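Local structure of carboxynorspermidine decarboxylase (Campylobacter jejuni subsp. jejuni 81116, 3N29) at residues P270-G275 with I376-V381; L49-L54 with M85-E90; R55-L60 with H240-G245. The protein probably catalyses the pyridoxal-5'-phosphate-dependent decarboxylation of carboxynorspermidine, yielding norspermidine, as a member of the beta/alpha-barrel-fold basic amino acid decarboxylases. One frame throughout, in Å; residues are numbered along the deposited sequence.

Contact 1: residues P270-G275 with I376-V381; sequences PGEAVG and IHYTIV. With PLP (pyridoxal-5'-phosphate), chain C; NSD (N-(3-aminopropyl)propane-1,3-diamine), chain D.
At the cofactor and polyamine site of this beta/alpha-barrel decarboxylase, Glu-272 meets His-377 and Tyr-378 beside the phosphate of PLP. Glu-272 CG lies over one face of the His-377 imidazole, a CH-pi contact 3.9 Å from the ring centroid and displaced toward the rim. The carboxylate plane is tilted only 16° from that of the imidazole. With CG anti to the backbone N (chi1 176°) and the chain extended, Glu-272 carries OE1 to NSD, whose N1 donates a hydrogen bond to it; the 2.5 Å between N1 and OE1 is unusually short and is best read with caution. Glu-272 CB touches the Tyr-378 ring at its edge, 3.9 Å from CE2. Two groups grip O1P of PLP from the two segments: Tyr-378 OH donates at 2.6 Å and Glu-272 N at 2.9 Å, while Gly-271 N gives an almost straight bond (178°) to O2P. Farther along, a water accepts from Ile-376 N and donates to Gly-275 O, joining the backbones. The short helix 272-275 follows barrel strand 265-268, with Val-274 resting on Leu-54 and Leu-61 of helix 51-68; the 376-381 loop runs between strands 369-372 and 393-397, where Tyr-378 also packs on Phe-386 of the second subunit.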
loop_
_atom_site.group_PDB
_atom_site.type_symbol
_atom_site.label_atom_id
_atom_site.label_comp_id
_atom_site.label_asym_id
_atom_site.label_seq_id
_atom_site.Cartn_x
_atom_site.Cartn_y
_atom_site.Cartn_z
ATOM N N PRO A 270 11.585 8.134 -18.243
ATOM C CA PRO A 270 11.018 8.780 -17.098
ATOM C C PRO A 270 9.606 8.284 -16.746
ATOM O O PRO A 270 8.794 7.976 -17.638
ATOM C CB PRO A 270 10.933 10.197 -17.557
ATOM C CG PRO A 270 10.682 10.135 -18.966
ATOM C CD PRO A 270 11.613 9.062 -19.391
ATOM N N GLY A 271 9.347 8.206 -15.452
ATOM C CA GLY A 271 7.979 8.040 -14.961
ATOM C C GLY A 271 7.486 9.313 -14.234
ATOM O O GLY A 271 6.580 10.040 -14.698
ATOM N N GLU A 272 8.113 9.592 -13.129
ATOM C CA GLU A 272 7.744 10.739 -12.308
ATOM C C GLU A 272 7.735 12.053 -13.073
ATOM O O GLU A 272 6.808 12.821 -12.925
ATOM C CB GLU A 272 8.646 10.829 -11.103
ATOM C CG GLU A 272 8.406 12.018 -10.244
ATOM C CD GLU A 272 9.148 11.937 -8.927
ATOM O OE1 GLU A 272 9.784 10.921 -8.588
ATOM O OE2 GLU A 272 9.160 12.943 -8.277
ATOM N N ALA A 273 8.662 12.204 -13.993
ATOM C CA ALA A 273 8.754 13.399 -14.797
ATOM C C ALA A 273 7.511 13.657 -15.644
ATOM O O ALA A 273 7.160 14.772 -15.879
ATOM C CB ALA A 273 9.954 13.332 -15.660
ATOM N N VAL A 274 6.909 12.614 -16.148
ATOM C CA VAL A 274 5.671 12.748 -16.878
ATOM C C VAL A 274 4.533 13.275 -16.011
ATOM O O VAL A 274 3.833 14.132 -16.412
ATOM C CB VAL A 274 5.275 11.433 -17.539
ATOM C CG1 VAL A 274 4.002 11.554 -18.229
ATOM C CG2 VAL A 274 6.335 10.986 -18.502
ATOM N N GLY A 275 4.416 12.749 -14.800
ATOM C CA GLY A 275 3.351 13.083 -13.887
ATOM C C GLY A 275 3.584 14.226 -12.928
ATOM O O GLY A 275 2.714 14.593 -12.218
ATOM N N ILE A 376 -0.502 12.706 -8.456
ATOM C CA ILE A 376 -0.836 11.793 -9.531
ATOM C C ILE A 376 0.229 10.724 -9.740
ATOM O O ILE A 376 -0.109 9.652 -10.201
ATOM C CB ILE A 376 -1.178 12.504 -10.908
ATOM C CG1 ILE A 376 -2.175 13.626 -10.670
ATOM C CG2 ILE A 376 -1.735 11.461 -11.881
ATOM C CD1 ILE A 376 -3.595 13.195 -10.185
ATOM N N HIS A 377 1.498 10.996 -9.405
ATOM C CA HIS A 377 2.601 10.005 -9.653
ATOM C C HIS A 377 2.903 9.271 -8.355
ATOM O O HIS A 377 2.777 9.877 -7.288
ATOM C CB HIS A 377 3.833 10.723 -10.206
ATOM C CG HIS A 377 4.475 11.695 -9.248
ATOM N ND1 HIS A 377 4.155 13.029 -9.188
ATOM C CD2 HIS A 377 5.467 11.509 -8.338
ATOM C CE1 HIS A 377 4.915 13.626 -8.279
ATOM N NE2 HIS A 377 5.685 12.707 -7.719
ATOM N N TYR A 378 3.111 7.946 -8.418
ATOM C CA TYR A 378 3.444 7.090 -7.237
ATOM C C TYR A 378 2.372 7.219 -6.170
ATOM O O TYR A 378 2.659 7.255 -4.958
ATOM C CB TYR A 378 4.867 7.427 -6.695
ATOM C CG TYR A 378 5.936 7.004 -7.687
ATOM C CD1 TYR A 378 6.374 5.670 -7.738
ATOM C CD2 TYR A 378 6.489 7.891 -8.582
ATOM C CE1 TYR A 378 7.299 5.254 -8.576
ATOM C CE2 TYR A 378 7.431 7.476 -9.515
ATOM C CZ TYR A 378 7.829 6.140 -9.506
ATOM O OH TYR A 378 8.768 5.726 -10.363
ATOM N N THR A 379 1.113 7.326 -6.625
ATOM C CA THR A 379 -0.007 7.384 -5.703
ATOM C C THR A 379 -1.033 6.324 -6.107
ATOM O O THR A 379 -1.140 5.237 -5.524
ATOM C CB THR A 379 -0.717 8.779 -5.714
ATOM O OG1 THR A 379 -0.882 9.239 -7.102
ATOM C CG2 THR A 379 0.110 9.781 -4.880
ATOM N N ILE A 380 -1.800 6.678 -7.122
ATOM C CA ILE A 380 -2.844 5.809 -7.692
ATOM C C ILE A 380 -2.327 4.398 -7.929
ATOM O O ILE A 380 -2.969 3.410 -7.527
ATOM C CB ILE A 380 -3.398 6.399 -8.998
ATOM C CG1 ILE A 380 -3.989 7.800 -8.742
ATOM C CG2 ILE A 380 -4.470 5.485 -9.604
ATOM C CD1 ILE A 380 -4.068 8.653 -10.022
ATOM N N VAL A 381 -1.153 4.309 -8.555
ATOM C CA VAL A 381 -0.539 3.018 -8.903
ATOM C C VAL A 381 -0.256 2.137 -7.699
ATOM O O VAL A 381 0.018 0.943 -7.895
ATOM C CB VAL A 381 0.801 3.227 -9.681
ATOM C CG1 VAL A 381 0.499 3.916 -11.081
ATOM C CG2 VAL A 381 1.838 4.061 -8.865
HETATM N N1 PLP C . 13.061 2.502 -15.514
HETATM C C2 PLP C . 13.198 1.560 -14.533
HETATM C C2A PLP C . 13.897 0.258 -14.832
HETATM C C3 PLP C . 12.622 1.828 -13.253
HETATM O O3 PLP C . 12.734 0.876 -12.238
HETATM C C4 PLP C . 11.945 3.038 -13.007
HETATM C C4A PLP C . 11.303 3.282 -11.648
HETATM C C5 PLP C . 11.870 4.007 -14.019
HETATM C C6 PLP C . 12.444 3.698 -15.270
HETATM C C5A PLP C . 11.169 5.329 -13.810
HETATM O O4P PLP C . 11.672 6.016 -12.692
HETATM P P PLP C . 11.181 7.463 -12.304
HETATM O O1P PLP C . 9.671 7.388 -12.188
HETATM O O2P PLP C . 11.578 8.418 -13.456
HETATM O O3P PLP C . 11.892 7.878 -11.097
HETATM C C1 NSD D . 10.558 7.318 -8.303
HETATM N N1 NSD D . 10.951 8.669 -8.583
HETATM C C2 NSD D . 11.564 6.573 -7.493
HETATM N N2 NSD D . 10.574 4.464 -6.961
HETATM C C3 NSD D . 11.449 5.096 -7.627
HETATM N N3 NSD D . 6.816 5.057 -4.786
HETATM C C4 NSD D . 9.750 4.959 -6.135
HETATM C C5 NSD D . 8.805 3.977 -5.501
HETATM C C6 NSD D . 8.081 4.585 -4.326
HETATM O O HOH W 1 1.112 14.859 -9.786
#

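Contact 2: residues L49-L54 with M85-E90; sequences LEEDKL and MKIVGE
Ile-87 and Val-88 of helix 85-91 pack against Glu-51 and Leu-54 in the first turn of helix 51-68. This is helix-to-helix packing on the outside of the beta/alpha barrel: the two helices flank strand 71-75 in sequence, and helix 85-91 leads on to the next barrel strand, 94-97. Glu-50, which ends strand 46-50, occupies the N-cap position of the first helix, so the contact lies where the chain passes from the mixed sheet into the barrel.

Met-85, at the start of the second segment, turns its side chain from this interface and packs instead on Phe-105 and Tyr-109 of helix 100-109. Ile-87 then makes contact through two branches. Its CD1 reaches the end of Glu-51, 3.9 Å from CD, whereas CG2, set anti to the backbone N, approaches Leu-54 CD2 at 4.0 Å. The Glu-51 chain is fully extended (chi2 176°) and crosses Ile-87 obliquely, laying its aliphatic part and carboxylate against the methyl. The polar end is satisfied elsewhere: OE2 forms a salt bridge with Arg-55 NE and OE1 accepts from His-399 N. Val-88, the next residue, crosses Leu-54 at about a right angle, and its CG2 sits against both methyls of Leu-54, 3.9 Å from CD2 and 4.0 Å from CD1. It also touches Cys-58, one turn beyond Leu-54 on helix 51-68. Glu-90 closes the segment with a salt bridge from OE1 to Arg-55 NH1. The same guanidinium thus serves a carboxylate from each segment, which probably offsets the repulsion between Glu-51 OE2 and Glu-90 OE2, 6.1 Å apart.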
loop_
_atom_site.group_PDB
_atom_site.type_symbol
_atom_site.label_atom_id
_atom_site.label_comp_id
_atom_site.label_asym_id
_atom_site.label_seq_id
_atom_site.Cartn_x
_atom_site.Cartn_y
_atom_site.Cartn_z
ATOM N N LEU A 49 -6.325 14.882 -12.544
ATOM C CA LEU A 49 -5.203 15.208 -13.457
ATOM C C LEU A 49 -5.591 16.358 -14.352
ATOM O O LEU A 49 -6.729 16.386 -14.844
ATOM C CB LEU A 49 -4.858 14.008 -14.271
ATOM C CG LEU A 49 -3.862 14.158 -15.444
ATOM C CD1 LEU A 49 -2.524 14.267 -14.922
ATOM C CD2 LEU A 49 -3.868 12.897 -16.229
ATOM N N GLU A 50 -4.656 17.277 -14.575
ATOM C CA GLU A 50 -4.921 18.476 -15.353
ATOM C C GLU A 50 -4.242 18.315 -16.697
ATOM O O GLU A 50 -3.039 18.201 -16.764
ATOM C CB GLU A 50 -4.498 19.716 -14.608
ATOM C CG GLU A 50 -5.265 19.910 -13.302
ATOM C CD GLU A 50 -4.685 21.009 -12.426
ATOM O OE1 GLU A 50 -4.523 22.159 -12.916
ATOM O OE2 GLU A 50 -4.379 20.735 -11.253
ATOM N N GLU A 51 -5.053 18.217 -17.748
ATOM C CA GLU A 51 -4.530 18.007 -19.092
ATOM C C GLU A 51 -3.479 19.030 -19.474
ATOM O O GLU A 51 -2.430 18.670 -20.019
ATOM C CB GLU A 51 -5.670 17.901 -20.127
ATOM C CG GLU A 51 -5.171 17.781 -21.534
ATOM C CD GLU A 51 -6.300 17.574 -22.553
ATOM O OE1 GLU A 51 -7.489 17.514 -22.171
ATOM O OE2 GLU A 51 -5.951 17.479 -23.738
ATOM N N ASP A 52 -3.756 20.310 -19.229
ATOM C CA ASP A 52 -2.843 21.373 -19.589
ATOM C C ASP A 52 -1.437 21.180 -18.975
ATOM O O ASP A 52 -0.430 21.461 -19.618
ATOM C CB ASP A 52 -3.368 22.780 -19.214
ATOM C CG ASP A 52 -4.551 23.269 -20.127
ATOM O OD1 ASP A 52 -4.665 22.813 -21.294
ATOM O OD2 ASP A 52 -5.394 24.062 -19.625
ATOM N N LYS A 53 -1.372 20.744 -17.707
ATOM C CA LYS A 53 -0.089 20.514 -17.039
ATOM C C LYS A 53 0.607 19.305 -17.573
ATOM O O LYS A 53 1.848 19.311 -17.767
ATOM C CB LYS A 53 -0.316 20.317 -15.536
ATOM C CG LYS A 53 -1.044 21.528 -14.885
ATOM C CD LYS A 53 -0.108 22.581 -14.384
ATOM C CE LYS A 53 -0.883 23.672 -13.516
ATOM N NZ LYS A 53 -1.630 23.045 -12.357
ATOM N N LEU A 54 -0.151 18.236 -17.833
ATOM C CA LEU A 54 0.423 17.042 -18.401
ATOM C C LEU A 54 1.031 17.373 -19.778
ATOM O O LEU A 54 2.170 16.951 -20.123
ATOM C CB LEU A 54 -0.617 15.971 -18.620
ATOM C CG LEU A 54 -0.237 14.645 -19.291
ATOM C CD1 LEU A 54 0.957 13.998 -18.514
ATOM C CD2 LEU A 54 -1.336 13.632 -19.477
ATOM N N MET A 85 -3.329 8.151 -21.258
ATOM C CA MET A 85 -2.356 7.413 -22.057
ATOM C C MET A 85 -2.362 7.879 -23.536
ATOM O O MET A 85 -1.328 8.014 -24.136
ATOM C CB MET A 85 -2.569 5.938 -21.915
ATOM C CG MET A 85 -2.260 5.396 -20.466
ATOM S SD MET A 85 -0.487 5.503 -20.017
ATOM C CE MET A 85 -0.132 4.083 -20.849
ATOM N N LYS A 86 -3.525 8.173 -24.117
ATOM C CA LYS A 86 -3.516 8.577 -25.513
ATOM C C LYS A 86 -2.851 9.959 -25.671
ATOM O O LYS A 86 -2.092 10.207 -26.666
ATOM C CB LYS A 86 -4.920 8.552 -26.093
ATOM C CG LYS A 86 -4.907 8.914 -27.566
ATOM C CD LYS A 86 -6.255 8.857 -28.234
ATOM C CE LYS A 86 -6.022 9.150 -29.746
ATOM N NZ LYS A 86 -7.128 8.638 -30.553
ATOM N N ILE A 87 -3.086 10.839 -24.686
ATOM C CA ILE A 87 -2.452 12.150 -24.680
ATOM C C ILE A 87 -0.939 11.996 -24.601
ATOM O O ILE A 87 -0.171 12.551 -25.400
ATOM C CB ILE A 87 -2.932 13.009 -23.514
ATOM C CG1 ILE A 87 -4.368 13.454 -23.747
ATOM C CG2 ILE A 87 -2.051 14.253 -23.337
ATOM C CD1 ILE A 87 -5.026 13.896 -22.461
ATOM N N VAL A 88 -0.496 11.200 -23.650
ATOM C CA VAL A 88 0.960 10.982 -23.540
ATOM C C VAL A 88 1.534 10.412 -24.878
ATOM O O VAL A 88 2.630 10.771 -25.359
ATOM C CB VAL A 88 1.292 10.108 -22.364
ATOM C CG1 VAL A 88 2.805 9.745 -22.428
ATOM C CG2 VAL A 88 0.954 10.834 -21.006
ATOM N N GLY A 89 0.804 9.504 -25.499
ATOM C CA GLY A 89 1.297 8.955 -26.806
ATOM C C GLY A 89 1.444 9.910 -27.990
ATOM O O GLY A 89 2.021 9.563 -29.029
ATOM N N GLU A 90 0.905 11.096 -27.845
ATOM C CA GLU A 90 1.042 12.143 -28.860
ATOM C C GLU A 90 2.444 12.635 -28.832
ATOM O O GLU A 90 2.973 13.161 -29.835
ATOM C CB GLU A 90 0.119 13.325 -28.530
ATOM C CG GLU A 90 -1.325 13.037 -28.734
ATOM C CD GLU A 90 -2.175 14.258 -28.526
ATOM O OE1 GLU A 90 -1.699 15.406 -28.814
ATOM O OE2 GLU A 90 -3.308 14.101 -28.065
#

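Contact 3: residues R55-L60 with H240-G245; sequences RKNCEL and HITKKG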
loop_
_atom_site.group_PDB
_atom_site.type_symbol
_atom_site.label_atom_id
_atom_site.label_comp_id
_atom_site.label_asym_id
_atom_site.label_seq_id
_atom_site.Cartn_x
_atom_site.Cartn_y
_atom_site.Cartn_z
ATOM N N ARG A 55 0.253 18.099 -20.556
ATOM C CA ARG A 55 0.756 18.453 -21.910
ATOM C C ARG A 55 2.029 19.295 -21.894
ATOM O O ARG A 55 2.867 19.075 -22.763
ATOM C CB ARG A 55 -0.343 19.090 -22.787
ATOM C CG ARG A 55 -1.359 18.135 -23.316
ATOM C CD ARG A 55 -2.427 18.829 -24.220
ATOM N NE ARG A 55 -3.419 17.913 -24.707
ATOM C CZ ARG A 55 -3.219 17.121 -25.753
ATOM N NH1 ARG A 55 -2.050 17.148 -26.401
ATOM N NH2 ARG A 55 -4.178 16.332 -26.162
ATOM N N LYS A 56 2.155 20.223 -20.961
ATOM C CA LYS A 56 3.363 21.020 -20.754
ATOM C C LYS A 56 4.565 20.141 -20.444
ATOM O O LYS A 56 5.644 20.323 -20.992
ATOM C CB LYS A 56 3.174 22.065 -19.632
ATOM C CG LYS A 56 2.445 23.326 -20.177
ATOM C CD LYS A 56 2.240 24.457 -19.171
ATOM C CE LYS A 56 2.580 25.856 -19.791
ATOM N NZ LYS A 56 2.119 26.076 -21.233
ATOM N N ASN A 57 4.407 19.187 -19.512
ATOM C CA ASN A 57 5.479 18.213 -19.287
ATOM C C ASN A 57 5.866 17.383 -20.519
ATOM O O ASN A 57 7.030 17.195 -20.800
ATOM C CB ASN A 57 5.094 17.194 -18.150
ATOM C CG ASN A 57 4.986 17.837 -16.769
ATOM O OD1 ASN A 57 5.218 18.999 -16.598
ATOM N ND2 ASN A 57 4.618 17.035 -15.772
ATOM N N CYS A 58 4.892 16.879 -21.234
ATOM C CA CYS A 58 5.131 16.098 -22.386
ATOM C C CYS A 58 5.751 16.889 -23.541
ATOM O O CYS A 58 6.624 16.331 -24.234
ATOM C CB CYS A 58 3.882 15.412 -22.840
ATOM S SG CYS A 58 3.353 14.047 -21.640
ATOM N N GLU A 59 5.336 18.124 -23.711
ATOM C CA GLU A 59 5.953 19.027 -24.718
ATOM C C GLU A 59 7.451 19.078 -24.493
ATOM O O GLU A 59 8.247 18.903 -25.422
ATOM C CB GLU A 59 5.422 20.459 -24.609
ATOM C CG GLU A 59 4.086 20.663 -25.230
ATOM C CD GLU A 59 3.439 22.062 -24.922
ATOM O OE1 GLU A 59 4.105 22.978 -24.403
ATOM O OE2 GLU A 59 2.240 22.236 -25.222
ATOM N N LEU A 60 7.826 19.298 -23.218
ATOM C CA LEU A 60 9.200 19.403 -22.803
ATOM C C LEU A 60 9.987 18.125 -23.039
ATOM O O LEU A 60 11.108 18.186 -23.560
ATOM C CB LEU A 60 9.312 19.925 -21.337
ATOM C CG LEU A 60 10.703 20.140 -20.750
ATOM C CD1 LEU A 60 11.529 21.228 -21.614
ATOM C CD2 LEU A 60 10.633 20.581 -19.263
ATOM N N HIS A 240 14.677 14.181 -13.467
ATOM C CA HIS A 240 13.588 15.036 -12.980
ATOM C C HIS A 240 13.473 16.176 -13.994
ATOM O O HIS A 240 13.571 17.361 -13.645
ATOM C CB HIS A 240 14.039 15.610 -11.617
ATOM C CG HIS A 240 12.950 15.766 -10.612
ATOM N ND1 HIS A 240 11.633 15.483 -10.877
ATOM C CD2 HIS A 240 13.001 16.101 -9.294
ATOM C CE1 HIS A 240 10.910 15.676 -9.791
ATOM N NE2 HIS A 240 11.710 16.044 -8.811
ATOM N N ILE A 241 13.251 15.803 -15.232
ATOM C CA ILE A 241 13.337 16.696 -16.376
ATOM C C ILE A 241 12.359 17.852 -16.318
ATOM O O ILE A 241 12.639 18.969 -16.825
ATOM C CB ILE A 241 13.126 15.881 -17.678
ATOM C CG1 ILE A 241 14.288 14.903 -17.878
ATOM C CG2 ILE A 241 13.065 16.834 -18.944
ATOM C CD1 ILE A 241 14.055 13.837 -18.935
ATOM N N THR A 242 11.203 17.608 -15.729
ATOM C CA THR A 242 10.147 18.589 -15.742
ATOM C C THR A 242 10.077 19.399 -14.425
ATOM O O THR A 242 9.231 20.269 -14.279
ATOM C CB THR A 242 8.788 17.930 -15.979
ATOM O OG1 THR A 242 8.561 16.934 -14.967
ATOM C CG2 THR A 242 8.748 17.311 -17.352
ATOM N N LYS A 243 11.003 19.175 -13.524
ATOM C CA LYS A 243 11.088 19.997 -12.326
ATOM C C LYS A 243 11.768 21.311 -12.668
ATOM O O LYS A 243 12.723 21.376 -13.480
ATOM C CB LYS A 243 11.876 19.309 -11.229
ATOM C CG LYS A 243 11.986 20.123 -9.909
ATOM C CD LYS A 243 12.232 19.237 -8.712
ATOM C CE LYS A 243 12.836 20.010 -7.480
ATOM N NZ LYS A 243 12.084 21.273 -7.216
ATOM N N LYS A 244 11.267 22.364 -12.063
ATOM C CA LYS A 244 11.789 23.694 -12.344
ATOM C C LYS A 244 13.264 23.703 -11.957
ATOM O O LYS A 244 13.653 23.174 -10.919
ATOM C CB LYS A 244 10.949 24.779 -11.608
ATOM C CG LYS A 244 10.917 24.670 -10.082
ATOM C CD LYS A 244 10.137 25.875 -9.384
ATOM C CE LYS A 244 9.865 25.633 -7.838
ATOM N NZ LYS A 244 9.107 24.361 -7.557
ATOM N N GLY A 245 14.096 24.262 -12.817
ATOM C CA GLY A 245 15.530 24.282 -12.547
ATOM C C GLY A 245 16.338 23.165 -13.219
ATOM O O GLY A 245 17.567 23.261 -13.329
#
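Van der Waals contacts join Asn-57 and Leu-60, one turn apart on helix 51-68, to Ile-241 and Thr-242 in the loop after barrel strand 232-234. Thr-242 CG2 presses on Asn-57 CB at 3.7 Å and lies nearly as close to the amide carbon CG, the two side chains crossing at about a right angle. Leu-60 reaches across with one branch: its CG stands opposite the backbone N (chi1 -178°), which sends CD2 out to the backbone carbonyl of Ile-241, 3.5 Å from O, and to 4.1 Å from Thr-242 CA. A looser apolar touch links Leu-60 CG with Ile-241 CG2 at 4.4 Å.

Backbone bonding shapes the loop. Residues 240-243 form a type I beta turn, closed by Lys-243 N donating to His-240 O at 3.1 Å, and this turn presents Ile-241 and Thr-242 to the helix.

The polar ends of the central pair find partners beyond the two segments. Asn-57 ND2 donates to the carbonyls of Val-274 and Trp-276, and Thr-242 OG1 bonds to Ala-273 O. Since Asn-57 ND2 and Thr-242 OG1 stay 4.0 Å apart, the two residues meet mainly through carbon, while their polar groups converge on the backbone of residues 273-276; the polar links between helix and turn thus run at least partly through that third element.

How the contacts relate
Helix 272-275 of contact 1 connects the three contacts, whose centres lie 12 to 13 Å apart. Val-274 touches contact 2 through its side chain as well, with CG1 4.2 Å from Val-88 CG2, and the carbonyls of residues 273 and 274 take the polar groups of contact 3. Contacts 2 and 3 share helix 51-68; besides the Arg-55 salt bridge, Ile-87 CG1 lies 3.8 Å from Arg-55 NH2. Contact 1 alone touches both PLP and NSD; the side chain of Val-88 in contact 2 stays about 13 Å from PLP, and that of Ile-241 in contact 3 about 8 Å. Contacts 2 and 3 thus both touch the short helix whose N-terminal end binds the phosphate.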